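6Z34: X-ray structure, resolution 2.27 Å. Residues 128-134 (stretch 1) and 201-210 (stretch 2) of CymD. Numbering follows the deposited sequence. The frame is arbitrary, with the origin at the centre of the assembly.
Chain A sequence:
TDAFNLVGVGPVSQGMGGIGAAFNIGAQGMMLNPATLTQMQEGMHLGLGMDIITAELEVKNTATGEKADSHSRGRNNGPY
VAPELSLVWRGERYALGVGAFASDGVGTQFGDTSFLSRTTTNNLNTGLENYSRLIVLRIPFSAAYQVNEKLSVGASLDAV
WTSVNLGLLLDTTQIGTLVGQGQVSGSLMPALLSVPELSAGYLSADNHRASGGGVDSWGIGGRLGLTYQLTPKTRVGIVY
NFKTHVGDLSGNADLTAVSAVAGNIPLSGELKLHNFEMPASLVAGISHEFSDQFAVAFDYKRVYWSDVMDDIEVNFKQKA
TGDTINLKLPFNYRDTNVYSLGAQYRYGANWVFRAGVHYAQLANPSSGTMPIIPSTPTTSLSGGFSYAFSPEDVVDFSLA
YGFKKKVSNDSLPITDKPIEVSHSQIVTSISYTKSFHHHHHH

Stretch 1 128-134: LENYSRL
Stretch 2 (201-210) GYLSADNHRA

Two tyrosines carry this contact, one from each stretch, and each spends its hydroxyl on an acceptor across the gap. Stretch 1 enters as a loop and becomes a strand at Tyr131, which continues beyond Leu134; stretch 2 is a strand through Ala205 and then a loop. No backbone hydrogen bonds join them. The CA atoms of Leu128 and Tyr202 lie 7.3 Å apart and those of Arg133 and Asp206 8.9 Å, so both chains advance in the same sense, spaced widely enough for side chains to fill the interval. Together they bury 331 Å².

Leu128, with psi 55°, sends its CA-to-CB bond sideways, but the m,t rotamer (chi1 -61°, chi2 -171°) brings the tip back to Tyr202. Leu128 CD2 sits 3.6 Å from Tyr202 CD2 and 3.6 Å from the centroid of that ring, only 13° off the normal: a CH-pi contact over one face. The CA-to-CB bond of Tyr202 points toward stretch 1, and chi1 -167° (t) with chi2 64° places the ring, on an extended backbone (-121/114).

The CA-to-CB bond of Glu129 (-84/159) points away, chi1 lying between wells at -95°, and its OE1 is hydrogen-bonded elsewhere in the structure. What it offers this contact is backbone: Tyr202 OH donates to Glu129 O at 3.0 Å, with the acceptor near the plane of the tyrosine ring. One tyrosine thus uses its face for a leucine methyl and its phenolic end for a main-chain carbonyl.

Asn130 (-91/120) also starts away and makes no contact here. Tyr131 follows in a very extended conformation (-155/161). Its CB leaves sideways, and chi1 72° (p) with chi2 -79° swings the ring across to stretch 2. Tyr202 OH approaches the ring edge, 3.8 Å from Tyr131 CE1. At the far end Tyr131 OH donates to Asp206 OD2 in a very short hydrogen bond of 2.4 Å, and Tyr131 OH is also 4.3 Å from Arg209 CD.

Asp206 is buried, and its CA-to-CB bond points toward stretch 1 (-141/120, chi1 -152° t, chi2 -19°). Its other carboxylate oxygen faces its own chain: His208 N makes a weak bond to Asp206 OD1 at 3.4 Å. The turn is further held by Ala210 N to Asp206 O at 3.2 Å and a weak bond from Arg209 N to Asp206 O at 3.3 Å. The acceptor for Tyr131 therefore belongs to a braced loop, with Asn207, His208 and Arg209 at -52/-36, -86/-16 and -105/-19.

Ser132 (-146/121) is out of reach, as strand alternation would suggest, and the CA-to-CB bond of Arg133 (-102/128) points toward stretch 2. Its first three chi angles are all t, and this long reach leaves Arg133 NH1 3.8 Å from His208 NE2, at the imidazole edge; chi1 of His208 is -81° (m). Leu134 (-115/122) then carries the strand beyond the contact.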

ATOM      1  N   LEU A 128     -10.223 -13.015 -20.335  1.00 99.76           N
ATOM      2  CA  LEU A 128      -9.883 -11.696 -20.866  1.00 99.08           C
ATOM      3  C   LEU A 128     -10.488 -10.558 -20.037  1.00103.27           C
ATOM      4  O   LEU A 128     -11.187  -9.690 -20.571  1.00 95.79           O
ATOM      5  CB  LEU A 128     -10.342 -11.573 -22.321  1.00 85.79           C
ATOM      6  CG  LEU A 128      -9.714 -12.578 -23.288  1.00 87.73           C
ATOM      7  CD1 LEU A 128     -10.049 -12.234 -24.731  1.00 82.47           C
ATOM      8  CD2 LEU A 128      -8.209 -12.661 -23.073  1.00 86.72           C
ATOM      9  N   GLU A 129     -10.207 -10.564 -18.735  1.00103.61           N
ATOM     10  CA  GLU A 129     -10.681  -9.527 -17.832  1.00107.72           C
ATOM     11  C   GLU A 129      -9.749  -8.317 -17.852  1.00100.47           C
ATOM     12  O   GLU A 129      -8.570  -8.408 -18.212  1.00101.80           O
ATOM     13  CB  GLU A 129     -10.772 -10.063 -16.404  1.00117.78           C
ATOM     14  CG  GLU A 129     -12.134 -10.564 -15.987  1.00127.55           C
ATOM     15  CD  GLU A 129     -12.365 -10.396 -14.499  1.00137.27           C
ATOM     16  OE1 GLU A 129     -11.369 -10.349 -13.740  1.00142.07           O
ATOM     17  OE2 GLU A 129     -13.542 -10.317 -14.089  1.00139.33           O
ATOM     18  N   ASN A 130     -10.284  -7.175 -17.431  1.00 92.42           N
ATOM     19  CA  ASN A 130      -9.460  -6.007 -17.150  1.00 84.14           C
ATOM     20  C   ASN A 130      -9.058  -6.036 -15.684  1.00 83.41           C
ATOM     21  O   ASN A 130      -9.921  -6.026 -14.798  1.00 94.98           O
ATOM     22  CB  ASN A 130     -10.196  -4.715 -17.480  1.00 75.44           C
ATOM     23  CG  ASN A 130     -10.214  -4.437 -18.961  1.00 84.18           C
ATOM     24  OD1 ASN A 130      -9.464  -3.601 -19.462  1.00 84.99           O
ATOM     25  ND2 ASN A 130     -11.051  -5.167 -19.679  1.00 86.27           N
ATOM     26  N   TYR A 131      -7.756  -6.074 -15.425  1.00 69.09           N
ATOM     27  CA  TYR A 131      -7.295  -6.181 -14.055  1.00 66.34           C
ATOM     28  C   TYR A 131      -5.899  -5.606 -13.935  1.00 59.18           C
ATOM     29  O   TYR A 131      -5.164  -5.464 -14.913  1.00 65.16           O
ATOM     30  CB  TYR A 131      -7.292  -7.628 -13.566  1.00 73.72           C
ATOM     31  CG  TYR A 131      -6.197  -8.451 -14.201  1.00 80.43           C
ATOM     32  CD1 TYR A 131      -6.335  -8.956 -15.495  1.00 80.85           C
ATOM     33  CD2 TYR A 131      -5.018  -8.712 -13.521  1.00 72.56           C
ATOM     34  CE1 TYR A 131      -5.333  -9.704 -16.077  1.00 71.48           C
ATOM     35  CE2 TYR A 131      -4.013  -9.456 -14.098  1.00 69.36           C
ATOM     36  CZ  TYR A 131      -4.173  -9.948 -15.371  1.00 76.11           C
ATOM     37  OH  TYR A 131      -3.161 -10.689 -15.933  1.00 83.72           O
ATOM     38  N   SER A 132      -5.545  -5.283 -12.703  1.00 59.48           N
ATOM     39  CA  SER A 132      -4.195  -4.846 -12.397  1.00 64.72           C
ATOM     40  C   SER A 132      -3.860  -5.358 -11.011  1.00 70.83           C
ATOM     41  O   SER A 132      -4.574  -5.051 -10.053  1.00 82.62           O
ATOM     42  CB  SER A 132      -4.087  -3.332 -12.460  1.00 76.08           C
ATOM     43  OG  SER A 132      -2.739  -2.933 -12.343  1.00 82.71           O
ATOM     44  N   ARG A 133      -2.809  -6.160 -10.911  1.00 70.38           N
ATOM     45  CA  ARG A 133      -2.258  -6.568  -9.628  1.00 66.64           C
ATOM     46  C   ARG A 133      -1.012  -5.744  -9.355  1.00 64.80           C
ATOM     47  O   ARG A 133      -0.102  -5.693 -10.190  1.00 59.99           O
ATOM     48  CB  ARG A 133      -1.921  -8.062  -9.607  1.00 64.37           C
ATOM     49  CG  ARG A 133      -1.335  -8.553  -8.271  1.00 65.69           C
ATOM     50  CD  ARG A 133      -0.622  -9.900  -8.427  1.00 68.79           C
ATOM     51  NE  ARG A 133      -0.053 -10.387  -7.166  1.00 76.57           N
ATOM     52  CZ  ARG A 133       0.830 -11.384  -7.069  1.00 78.46           C
ATOM     53  NH1 ARG A 133       1.265 -12.006  -8.160  1.00 78.31           N
ATOM     54  NH2 ARG A 133       1.290 -11.753  -5.880  1.00 78.23           N
ATOM     55  N   LEU A 134      -0.971  -5.121  -8.182  1.00 58.03           N
ATOM     56  CA  LEU A 134       0.109  -4.232  -7.787  1.00 50.18           C
ATOM     57  C   LEU A 134       0.826  -4.853  -6.596  1.00 54.76           C
ATOM     58  O   LEU A 134       0.211  -5.134  -5.561  1.00 57.85           O
ATOM     59  CB  LEU A 134      -0.437  -2.847  -7.435  1.00 47.45           C
ATOM     60  CG  LEU A 134       0.470  -1.847  -6.723  1.00 50.57           C
ATOM     61  CD1 LEU A 134       1.642  -1.490  -7.619  1.00 48.31           C
ATOM     62  CD2 LEU A 134      -0.325  -0.607  -6.337  1.00 47.91           C
ATOM     63  N   GLY A 201      -8.347  -5.716 -28.955  1.00 78.73           N
ATOM     64  CA  GLY A 201      -6.957  -5.947 -28.616  1.00 72.15           C
ATOM     65  C   GLY A 201      -6.853  -6.239 -27.128  1.00 73.04           C
ATOM     66  O   GLY A 201      -7.527  -5.610 -26.315  1.00 77.32           O
ATOM     67  N   TYR A 202      -6.015  -7.214 -26.787  1.00 68.09           N
ATOM     68  CA  TYR A 202      -5.806  -7.606 -25.398  1.00 72.24           C
ATOM     69  C   TYR A 202      -4.333  -7.448 -25.049  1.00 70.82           C
ATOM     70  O   TYR A 202      -3.483  -8.163 -25.586  1.00 66.02           O
ATOM     71  CB  TYR A 202      -6.272  -9.038 -25.150  1.00 74.30           C
ATOM     72  CG  TYR A 202      -6.346  -9.349 -23.683  1.00 75.57           C
ATOM     73  CD1 TYR A 202      -7.241  -8.676 -22.861  1.00 76.96           C
ATOM     74  CD2 TYR A 202      -5.497 -10.287 -23.107  1.00 81.78           C
ATOM     75  CE1 TYR A 202      -7.306  -8.941 -21.508  1.00 82.87           C
ATOM     76  CE2 TYR A 202      -5.549 -10.560 -21.746  1.00 79.38           C
ATOM     77  CZ  TYR A 202      -6.456  -9.885 -20.953  1.00 78.71           C
ATOM     78  OH  TYR A 202      -6.525 -10.147 -19.606  1.00 76.64           O
ATOM     79  N   LEU A 203      -4.037  -6.515 -24.149  1.00 70.74           N
ATOM     80  CA  LEU A 203      -2.698  -6.372 -23.589  1.00 70.07           C
ATOM     81  C   LEU A 203      -2.598  -7.199 -22.317  1.00 61.85           C
ATOM     82  O   LEU A 203      -3.328  -6.952 -21.356  1.00 72.65           O
ATOM     83  CB  LEU A 203      -2.374  -4.913 -23.297  1.00 76.72           C
ATOM     84  CG  LEU A 203      -0.919  -4.692 -22.907  1.00 71.25           C
ATOM     85  CD1 LEU A 203      -0.048  -4.876 -24.127  1.00 66.39           C
ATOM     86  CD2 LEU A 203      -0.733  -3.293 -22.292  1.00 74.94           C
ATOM     87  N   SER A 204      -1.705  -8.181 -22.322  1.00 62.47           N
ATOM     88  CA  SER A 204      -1.522  -9.121 -21.227  1.00 54.29           C
ATOM     89  C   SER A 204      -0.085  -9.008 -20.743  1.00 61.22           C
ATOM     90  O   SER A 204       0.845  -9.051 -21.554  1.00 61.10           O
ATOM     91  CB  SER A 204      -1.827 -10.557 -21.680  1.00 57.24           C
ATOM     92  OG  SER A 204      -1.570 -11.483 -20.642  1.00 83.18           O
ATOM     93  N   ALA A 205       0.102  -8.846 -19.424  1.00 57.98           N
ATOM     94  CA  ALA A 205       1.465  -8.650 -18.922  1.00 49.59           C
ATOM     95  C   ALA A 205       1.502  -9.222 -17.505  1.00 59.80           C
ATOM     96  O   ALA A 205       1.389  -8.509 -16.503  1.00 64.99           O
ATOM     97  CB  ALA A 205       1.883  -7.182 -18.968  1.00 55.43           C
ATOM     98  N   ASP A 206       1.681 -10.539 -17.434  1.00 59.77           N
ATOM     99  CA  ASP A 206       1.439 -11.306 -16.220  1.00 68.58           C
ATOM    100  C   ASP A 206       2.510 -12.379 -16.061  1.00 81.49           C
ATOM    101  O   ASP A 206       2.649 -13.245 -16.937  1.00 88.33           O
ATOM    102  CB  ASP A 206       0.045 -11.937 -16.277  1.00 69.46           C
ATOM    103  CG  ASP A 206      -0.556 -12.163 -14.909  1.00 78.98           C
ATOM    104  OD1 ASP A 206       0.193 -12.174 -13.916  1.00 82.13           O
ATOM    105  OD2 ASP A 206      -1.787 -12.340 -14.832  1.00 84.97           O
ATOM    106  N   ASN A 207       3.251 -12.316 -14.941  1.00 70.73           N
ATOM    107  CA  ASN A 207       4.195 -13.367 -14.546  1.00 78.90           C
ATOM    108  C   ASN A 207       3.556 -14.749 -14.537  1.00 89.81           C
ATOM    109  O   ASN A 207       4.220 -15.746 -14.850  1.00 93.75           O
ATOM    110  CB  ASN A 207       4.753 -13.087 -13.134  1.00 91.10           C
ATOM    111  CG  ASN A 207       5.845 -12.023 -13.112  1.00104.10           C
ATOM    112  OD1 ASN A 207       5.624 -10.901 -12.650  1.00108.54           O
ATOM    113  ND2 ASN A 207       7.036 -12.379 -13.593  1.00109.77           N
ATOM    114  N   HIS A 208       2.283 -14.835 -14.154  1.00 96.80           N
ATOM    115  CA  HIS A 208       1.639 -16.123 -13.939  1.00107.39           C
ATOM    116  C   HIS A 208       1.041 -16.731 -15.199  1.00113.94           C
ATOM    117  O   HIS A 208       0.742 -17.929 -15.202  1.00128.53           O
ATOM    118  CB  HIS A 208       0.547 -15.987 -12.877  1.00109.96           C
ATOM    119  CG  HIS A 208       1.073 -16.005 -11.478  1.00113.75           C
ATOM    120  ND1 HIS A 208       1.862 -17.027 -10.994  1.00116.04           N
ATOM    121  CD2 HIS A 208       0.944 -15.117 -10.464  1.00113.34           C
ATOM    122  CE1 HIS A 208       2.188 -16.773  -9.740  1.00114.44           C
ATOM    123  NE2 HIS A 208       1.643 -15.619  -9.394  1.00114.42           N
ATOM    124  N   ARG A 209       0.859 -15.947 -16.264  1.00107.28           N
ATOM    125  CA  ARG A 209       0.297 -16.470 -17.503  1.00103.31           C
ATOM    126  C   ARG A 209       1.338 -16.648 -18.601  1.00 93.56           C
ATOM    127  O   ARG A 209       1.099 -17.408 -19.543  1.00 91.39           O
ATOM    128  CB  ARG A 209      -0.841 -15.558 -17.999  1.00103.19           C
ATOM    129  CG  ARG A 209      -2.010 -15.425 -17.008  1.00103.31           C
ATOM    130  CD  ARG A 209      -3.206 -14.675 -17.581  1.00111.21           C
ATOM    131  NE  ARG A 209      -3.792 -15.335 -18.748  1.00124.34           N
ATOM    132  CZ  ARG A 209      -4.834 -16.165 -18.708  1.00132.55           C
ATOM    133  NH1 ARG A 209      -5.296 -16.710 -19.827  1.00136.17           N
ATOM    134  NH2 ARG A 209      -5.414 -16.453 -17.551  1.00135.29           N
ATOM    135  N   ALA A 210       2.486 -15.988 -18.486  1.00 89.89           N
ATOM    136  CA  ALA A 210       3.578 -16.118 -19.440  1.00 81.49           C
ATOM    137  C   ALA A 210       4.853 -15.701 -18.725  1.00 78.70           C
ATOM    138  O   ALA A 210       4.860 -14.695 -18.010  1.00 74.35           O
ATOM    139  CB  ALA A 210       3.340 -15.259 -20.688  1.00 73.04           C
TER